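Local structure of Protease/Reverse transcriptase/ribonuclease H (Eastern chimpanzee simian foamy virus, 7KSF) at residues K242-A250 and V339-K350; N608-H616 and L734-V745. The protein carries out, as a protease-reverse transcriptase with an RNase H domain, polyprotein cleavage and the copying of viral RNA into DNA, as expected of a foamy virus Pol protein. The protein carries 1 engineered substitution. All coordinates share one frame; numbering follows the deposited sequence.

Contact 1: residues K242-A250 and V339-K350; sequences KYKTTLDLA and VVSLKKSEIGQK
The aromatic ring of Y243 meets G348 obliquely, CD2 lying 4.2 Å from G348 O, while CG of K242 rests over one ring face toward its rim. The flat ends of E346 and Q349 lie on the other side of the sheet; the amide has only a weak bond to the carboxylate, and their stronger partners are the backbones of E353 and T351. G348 and Q349 both face K244, forming a G1 bulge in which G348 takes positive phi. It shifts the antiparallel register by one residue between two hydrogen-bonded pairs, K244–Q349 and T246–E346, each joined through the backbone N and O of both residues. T245 secures the bulge from its side chain. T245 OG1, beside its own backbone N (chi1 -63°), accepts from G348 N at 2.8 Å and also bonds H322. The same rotation lays CG2 over the backbone of I347. K244 bends at chi2 to bring NZ 2.8 Å from K350 O, nearly in line with that carbonyl, and G363 O is a second partner. T246 runs alongside E346, methyl CG2 against the aliphatic stem. On the Y243 side, L247 crosses V340 obliquely, its CD2 branch 3.9 Å from V340 CG1 and 4.1 Å from I347 CG1. D248 approaches D310 and D311 of the YVDD sequence, consistent with the motif A strand of a reverse transcriptase palm. Antiparallel to both neighbours, strand 243-249 lies between 345-349 and 311-316. Helix 319-336 receives Y243 and L247, and helix 102-112 receives I347.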
# COMPACT_ATOMS: atom_id res chain seq x y z
N LYS A 242 -10.53 -18.25 -0.03
CA LYS A 242 -11.58 -17.52 0.67
C LYS A 242 -11.01 -16.32 1.40
O LYS A 242 -11.32 -15.16 1.08
CB LYS A 242 -12.32 -18.45 1.63
CG LYS A 242 -13.53 -17.82 2.29
CD LYS A 242 -14.28 -18.83 3.15
CE LYS A 242 -15.45 -18.20 3.90
NZ LYS A 242 -16.04 -19.16 4.87
N TYR A 243 -10.16 -16.56 2.39
CA TYR A 243 -9.53 -15.49 3.16
C TYR A 243 -8.12 -15.23 2.65
O TYR A 243 -7.44 -16.13 2.15
CB TYR A 243 -9.48 -15.84 4.65
CG TYR A 243 -10.81 -16.23 5.24
CD1 TYR A 243 -11.16 -17.57 5.39
CD2 TYR A 243 -11.73 -15.27 5.65
CE1 TYR A 243 -12.38 -17.93 5.92
CE2 TYR A 243 -12.95 -15.63 6.19
CZ TYR A 243 -13.27 -16.96 6.32
OH TYR A 243 -14.48 -17.32 6.86
N LYS A 244 -7.69 -13.98 2.78
CA LYS A 244 -6.37 -13.56 2.34
C LYS A 244 -5.69 -12.77 3.45
O LYS A 244 -6.34 -11.96 4.12
CB LYS A 244 -6.44 -12.73 1.06
CG LYS A 244 -7.01 -13.50 -0.12
CD LYS A 244 -7.96 -12.65 -0.92
CE LYS A 244 -8.75 -13.50 -1.91
NZ LYS A 244 -9.82 -12.71 -2.56
N THR A 245 -4.40 -13.01 3.64
CA THR A 245 -3.64 -12.43 4.74
C THR A 245 -2.28 -11.97 4.25
O THR A 245 -1.58 -12.72 3.57
CB THR A 245 -3.46 -13.44 5.88
OG1 THR A 245 -4.74 -13.81 6.41
CG2 THR A 245 -2.59 -12.85 6.99
N THR A 246 -1.91 -10.74 4.60
CA THR A 246 -0.60 -10.19 4.29
C THR A 246 0.06 -9.70 5.57
O THR A 246 -0.59 -9.08 6.41
CB THR A 246 -0.70 -9.05 3.27
OG1 THR A 246 0.55 -8.36 3.21
CG2 THR A 246 -1.78 -8.07 3.67
N LEU A 247 1.35 -10.01 5.71
CA LEU A 247 2.12 -9.66 6.90
C LEU A 247 3.34 -8.85 6.48
O LEU A 247 4.19 -9.36 5.74
CB LEU A 247 2.56 -10.90 7.67
CG LEU A 247 1.46 -11.72 8.31
CD1 LEU A 247 2.04 -12.98 8.91
CD2 LEU A 247 0.76 -10.89 9.38
N ASP A 248 3.43 -7.62 6.95
CA ASP A 248 4.56 -6.76 6.63
C ASP A 248 5.68 -6.99 7.63
O ASP A 248 5.46 -6.93 8.85
CB ASP A 248 4.14 -5.29 6.64
CG ASP A 248 5.29 -4.35 6.36
OD1 ASP A 248 6.25 -4.76 5.68
OD2 ASP A 248 5.23 -3.19 6.82
N LEU A 249 6.88 -7.27 7.13
CA LEU A 249 8.03 -7.45 7.99
C LEU A 249 8.67 -6.10 8.32
O LEU A 249 8.44 -5.10 7.65
CB LEU A 249 9.05 -8.38 7.34
CG LEU A 249 8.53 -9.79 7.01
CD1 LEU A 249 9.61 -10.66 6.39
CD2 LEU A 249 7.94 -10.45 8.24
N ALA A 250 9.48 -6.10 9.38
CA ALA A 250 10.06 -4.86 9.90
C ALA A 250 11.48 -4.69 9.36
O ALA A 250 12.48 -4.80 10.07
CB ALA A 250 10.04 -4.86 11.42
N VAL A 339 10.48 -10.26 12.63
CA VAL A 339 9.61 -9.36 13.37
C VAL A 339 8.53 -8.86 12.42
O VAL A 339 8.84 -8.37 11.33
CB VAL A 339 10.39 -8.18 13.97
CG1 VAL A 339 9.44 -7.18 14.57
CG2 VAL A 339 11.37 -8.68 15.02
N VAL A 340 7.27 -9.00 12.84
CA VAL A 340 6.11 -8.63 12.03
C VAL A 340 5.58 -7.29 12.52
O VAL A 340 5.45 -7.06 13.73
CB VAL A 340 5.01 -9.71 12.10
CG1 VAL A 340 3.82 -9.32 11.23
CG2 VAL A 340 5.57 -11.06 11.69
N SER A 341 5.26 -6.40 11.58
CA SER A 341 4.67 -5.10 11.88
C SER A 341 3.17 -5.19 11.65
O SER A 341 2.72 -5.37 10.52
CB SER A 341 5.29 -4.01 11.02
OG SER A 341 4.58 -2.79 11.15
N LEU A 342 2.39 -5.08 12.73
CA LEU A 342 0.94 -5.08 12.62
C LEU A 342 0.38 -3.72 12.21
O LEU A 342 -0.84 -3.56 12.15
CB LEU A 342 0.31 -5.53 13.93
CG LEU A 342 0.75 -6.93 14.36
CD1 LEU A 342 0.19 -7.27 15.73
CD2 LEU A 342 0.32 -7.96 13.33
N LYS A 343 1.25 -2.75 11.93
CA LYS A 343 0.79 -1.44 11.48
C LYS A 343 0.17 -1.54 10.09
O LYS A 343 -0.89 -0.96 9.83
CB LYS A 343 1.95 -0.45 11.47
CG LYS A 343 1.61 0.92 10.93
CD LYS A 343 2.82 1.83 10.93
CE LYS A 343 2.45 3.25 10.52
NZ LYS A 343 1.42 3.83 11.42
N LYS A 344 0.81 -2.28 9.19
CA LYS A 344 0.34 -2.43 7.82
C LYS A 344 -0.05 -3.87 7.49
O LYS A 344 -0.37 -4.16 6.33
CB LYS A 344 1.41 -1.93 6.84
CG LYS A 344 1.83 -0.49 7.06
CD LYS A 344 0.67 0.47 6.86
CE LYS A 344 1.11 1.92 7.02
NZ LYS A 344 -0.00 2.88 6.74
N SER A 345 -0.04 -4.77 8.46
CA SER A 345 -0.43 -6.14 8.20
C SER A 345 -1.95 -6.25 8.09
O SER A 345 -2.70 -5.52 8.74
CB SER A 345 0.08 -7.06 9.31
OG SER A 345 1.48 -6.95 9.45
N GLU A 346 -2.40 -7.16 7.23
CA GLU A 346 -3.81 -7.44 7.04
C GLU A 346 -4.02 -8.94 7.17
O GLU A 346 -3.37 -9.72 6.47
CB GLU A 346 -4.31 -6.94 5.68
CG GLU A 346 -3.89 -5.53 5.36
CD GLU A 346 -4.26 -5.11 3.95
OE1 GLU A 346 -5.17 -5.74 3.36
OE2 GLU A 346 -3.65 -4.16 3.44
N ILE A 347 -4.92 -9.34 8.06
CA ILE A 347 -5.11 -10.74 8.42
C ILE A 347 -6.57 -11.11 8.22
O ILE A 347 -7.46 -10.46 8.77
CB ILE A 347 -4.68 -11.02 9.87
CG1 ILE A 347 -3.23 -10.57 10.09
CG2 ILE A 347 -4.83 -12.49 10.19
CD1 ILE A 347 -2.73 -10.79 11.49
N GLY A 348 -6.81 -12.17 7.45
CA GLY A 348 -8.12 -12.77 7.34
C GLY A 348 -9.19 -11.88 6.75
O GLY A 348 -10.27 -11.73 7.32
N GLN A 349 -8.90 -11.28 5.60
CA GLN A 349 -9.83 -10.41 4.90
C GLN A 349 -10.19 -11.00 3.55
O GLN A 349 -9.42 -11.76 2.96
CB GLN A 349 -9.24 -9.00 4.72
CG GLN A 349 -8.93 -8.29 6.02
CD GLN A 349 -8.28 -6.94 5.80
OE1 GLN A 349 -8.23 -6.10 6.70
NE2 GLN A 349 -7.78 -6.72 4.59
N LYS A 350 -11.38 -10.65 3.06
CA LYS A 350 -11.81 -11.12 1.75
C LYS A 350 -10.92 -10.56 0.65
O LYS A 350 -10.75 -11.20 -0.40
CB LYS A 350 -13.26 -10.75 1.49
CG LYS A 350 -14.27 -11.46 2.38
CD LYS A 350 -15.69 -11.15 1.94
CE LYS A 350 -15.92 -11.54 0.49
NZ LYS A 350 -17.31 -11.27 0.04

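Contact 2: residues N608-H616 and L734-V745; sequences NNAGMGIVH and LADKLATQGSYV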
# COMPACT_ATOMS: atom_id res chain seq x y z
N ASN A 608 -43.25 28.29 5.57
CA ASN A 608 -42.78 26.92 5.43
C ASN A 608 -42.22 26.43 6.76
O ASN A 608 -41.91 27.22 7.66
CB ASN A 608 -41.73 26.79 4.33
CG ASN A 608 -42.34 26.63 2.96
OD1 ASN A 608 -43.35 25.94 2.79
ND2 ASN A 608 -41.73 27.26 1.96
N ASN A 609 -42.10 25.11 6.86
CA ASN A 609 -41.51 24.45 8.02
C ASN A 609 -41.08 23.06 7.57
O ASN A 609 -41.76 22.43 6.76
CB ASN A 609 -42.50 24.37 9.19
CG ASN A 609 -41.91 23.69 10.41
OD1 ASN A 609 -42.57 22.89 11.07
ND2 ASN A 609 -40.65 23.99 10.70
N ALA A 610 -39.95 22.58 8.09
CA ALA A 610 -39.35 21.34 7.63
C ALA A 610 -39.00 20.44 8.80
O ALA A 610 -38.86 20.89 9.95
CB ALA A 610 -38.10 21.59 6.78
N GLY A 611 -38.84 19.16 8.50
CA GLY A 611 -38.46 18.16 9.49
C GLY A 611 -37.92 16.90 8.84
O GLY A 611 -38.60 16.29 8.01
N MET A 612 -36.71 16.51 9.21
CA MET A 612 -36.04 15.35 8.63
C MET A 612 -35.94 14.23 9.66
O MET A 612 -36.11 14.44 10.86
CB MET A 612 -34.64 15.74 8.12
CG MET A 612 -33.66 16.12 9.22
SD MET A 612 -32.13 16.79 8.55
CE MET A 612 -31.13 16.91 10.03
N GLY A 613 -35.67 13.03 9.17
CA GLY A 613 -35.56 11.87 10.03
C GLY A 613 -34.43 10.95 9.63
O GLY A 613 -34.21 10.70 8.44
N ILE A 614 -33.69 10.44 10.61
CA ILE A 614 -32.52 9.60 10.37
C ILE A 614 -32.62 8.37 11.27
O ILE A 614 -32.95 8.48 12.45
CB ILE A 614 -31.20 10.35 10.63
CG1 ILE A 614 -31.07 11.56 9.69
CG2 ILE A 614 -30.01 9.43 10.46
CD1 ILE A 614 -31.61 12.86 10.26
N VAL A 615 -32.33 7.20 10.70
CA VAL A 615 -32.38 5.93 11.42
C VAL A 615 -31.09 5.16 11.14
O VAL A 615 -30.71 5.00 9.97
CB VAL A 615 -33.60 5.09 11.01
CG1 VAL A 615 -33.57 3.73 11.70
CG2 VAL A 615 -34.89 5.82 11.33
N HIS A 616 -30.43 4.70 12.20
CA HIS A 616 -29.25 3.85 12.08
C HIS A 616 -29.67 2.41 12.34
O HIS A 616 -30.07 2.06 13.45
CB HIS A 616 -28.16 4.29 13.05
CG HIS A 616 -26.83 3.63 12.81
ND1 HIS A 616 -25.63 4.29 12.98
CD2 HIS A 616 -26.51 2.38 12.41
CE1 HIS A 616 -24.64 3.47 12.69
NE2 HIS A 616 -25.14 2.30 12.35
N LEU A 734 -40.00 3.77 9.04
CA LEU A 734 -39.73 4.37 10.34
C LEU A 734 -39.05 5.73 10.19
O LEU A 734 -39.34 6.66 10.95
CB LEU A 734 -38.86 3.43 11.17
CG LEU A 734 -38.43 3.94 12.54
CD1 LEU A 734 -39.65 4.28 13.37
CD2 LEU A 734 -37.57 2.90 13.23
N ALA A 735 -38.15 5.86 9.21
CA ALA A 735 -37.47 7.13 8.99
C ALA A 735 -38.44 8.21 8.53
O ALA A 735 -38.33 9.37 8.94
CB ALA A 735 -36.34 6.96 7.98
N ASP A 736 -39.39 7.85 7.67
CA ASP A 736 -40.41 8.81 7.25
C ASP A 736 -41.28 9.24 8.42
O ASP A 736 -41.73 10.39 8.48
CB ASP A 736 -41.27 8.23 6.13
CG ASP A 736 -41.94 9.30 5.28
OD1 ASP A 736 -42.17 10.42 5.79
OD2 ASP A 736 -42.24 9.03 4.10
N LYS A 737 -41.53 8.32 9.37
CA LYS A 737 -42.26 8.68 10.57
C LYS A 737 -41.50 9.73 11.37
O LYS A 737 -42.09 10.72 11.84
CB LYS A 737 -42.52 7.44 11.42
CG LYS A 737 -43.21 7.73 12.75
CD LYS A 737 -43.42 6.46 13.55
CE LYS A 737 -44.14 6.75 14.86
NZ LYS A 737 -44.38 5.51 15.65
N LEU A 738 -40.19 9.54 11.53
CA LEU A 738 -39.40 10.51 12.29
C LEU A 738 -39.32 11.85 11.57
O LEU A 738 -39.42 12.90 12.21
CB LEU A 738 -38.00 9.95 12.54
CG LEU A 738 -37.93 8.70 13.40
CD1 LEU A 738 -36.49 8.24 13.54
CD2 LEU A 738 -38.55 8.94 14.77
N ALA A 739 -39.15 11.83 10.25
CA ALA A 739 -39.12 13.09 9.50
C ALA A 739 -40.44 13.83 9.64
O ALA A 739 -40.46 15.06 9.76
CB ALA A 739 -38.81 12.82 8.03
N THR A 740 -41.55 13.10 9.64
CA THR A 740 -42.85 13.74 9.79
C THR A 740 -43.01 14.34 11.18
O THR A 740 -43.53 15.45 11.33
CB THR A 740 -43.97 12.73 9.50
OG1 THR A 740 -43.75 12.13 8.22
CG2 THR A 740 -45.33 13.42 9.50
N GLN A 741 -42.53 13.63 12.21
CA GLN A 741 -42.63 14.14 13.58
C GLN A 741 -41.89 15.46 13.73
O GLN A 741 -42.41 16.41 14.34
CB GLN A 741 -42.09 13.12 14.57
CG GLN A 741 -42.94 11.87 14.70
CD GLN A 741 -42.45 10.94 15.78
OE1 GLN A 741 -41.43 11.20 16.42
NE2 GLN A 741 -43.17 9.85 15.99
N GLY A 742 -40.67 15.55 13.19
CA GLY A 742 -39.94 16.80 13.25
C GLY A 742 -40.58 17.91 12.45
O GLY A 742 -40.48 19.08 12.81
N SER A 743 -41.26 17.56 11.35
CA SER A 743 -41.89 18.59 10.53
C SER A 743 -43.11 19.18 11.23
O SER A 743 -43.52 20.31 10.91
CB SER A 743 -42.29 18.02 9.17
OG SER A 743 -42.87 19.02 8.35
N TYR A 744 -43.70 18.45 12.18
CA TYR A 744 -44.86 18.94 12.92
C TYR A 744 -44.48 19.77 14.13
O TYR A 744 -45.34 20.48 14.67
CB TYR A 744 -45.74 17.76 13.36
N VAL A 745 -43.22 19.71 14.57
CA VAL A 745 -42.76 20.46 15.73
C VAL A 745 -42.25 21.83 15.28
O VAL A 745 -41.44 21.92 14.36
CB VAL A 745 -41.66 19.68 16.48
CG1 VAL A 745 -41.14 20.48 17.67
CG2 VAL A 745 -42.18 18.32 16.94
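V615 and L738 cross at about a right angle, and one methyl of V615 makes all three of its apolar contacts. With CG1 anti to the backbone N (chi1 176°), V615 turns its other branch, CG2, to the helix, where it stands 3.6 Å from L738 CD1. V615 CG2 also meets A735 CB at 3.8 Å and, one residue earlier on the helix, L734 CG at 4.2 Å. A single branched side chain is thus seated among three residues spanning about one helical turn. Further along, side chains give way to backbone. G613 and G611 face the helix where a CB would collide with it, and their CA atoms come within 3.8 Å of A739 CA and 3.6 Å of S743 CA, respectively. The methyl of A739 lies against the G613 backbone, and CB of S743 against that of G611. A739 CA also directs a CA-H...O contact to M612 O (3.6 Å, 161° at the hydrogen). The axes of strand 610-616 and helix 734-744 approach to 5.3 Å and run roughly antiparallel, at 149°. M612 and I614 point away from helix 734-744, and their side chains touch helix 638-654 on the opposite face of the sheet. Helix 727-744 is the last helix of an RNase H fold, packed on its five-stranded 3-2-1-4-5 sheet. The side chain of A739 is about 5 Å from a calcium ion bound by G596 and E642, and the closeness of D736 to D595 is consistent with the acidic cluster of this family.

Overall arrangement
Both contacts are buried, but they belong to separate domains: the centre of contact 1 lies about 12 Å, and that of contact 2 about 43 Å, from the centre of the chain, with about 19 Å between their nearest atoms. They share no helix or strand. Together they illustrate how chemistry follows architecture. Contact 1 joins strand to strand within the reverse transcriptase sheet, so backbone hydrogen bonds set the register, and polar side chains reinforce it at the bulge. Contact 2 packs a helix against the RNase H sheet and relies on apolar branches and on glycines that admit the helix backbone. Each also lies beside acidic residues of its own domain.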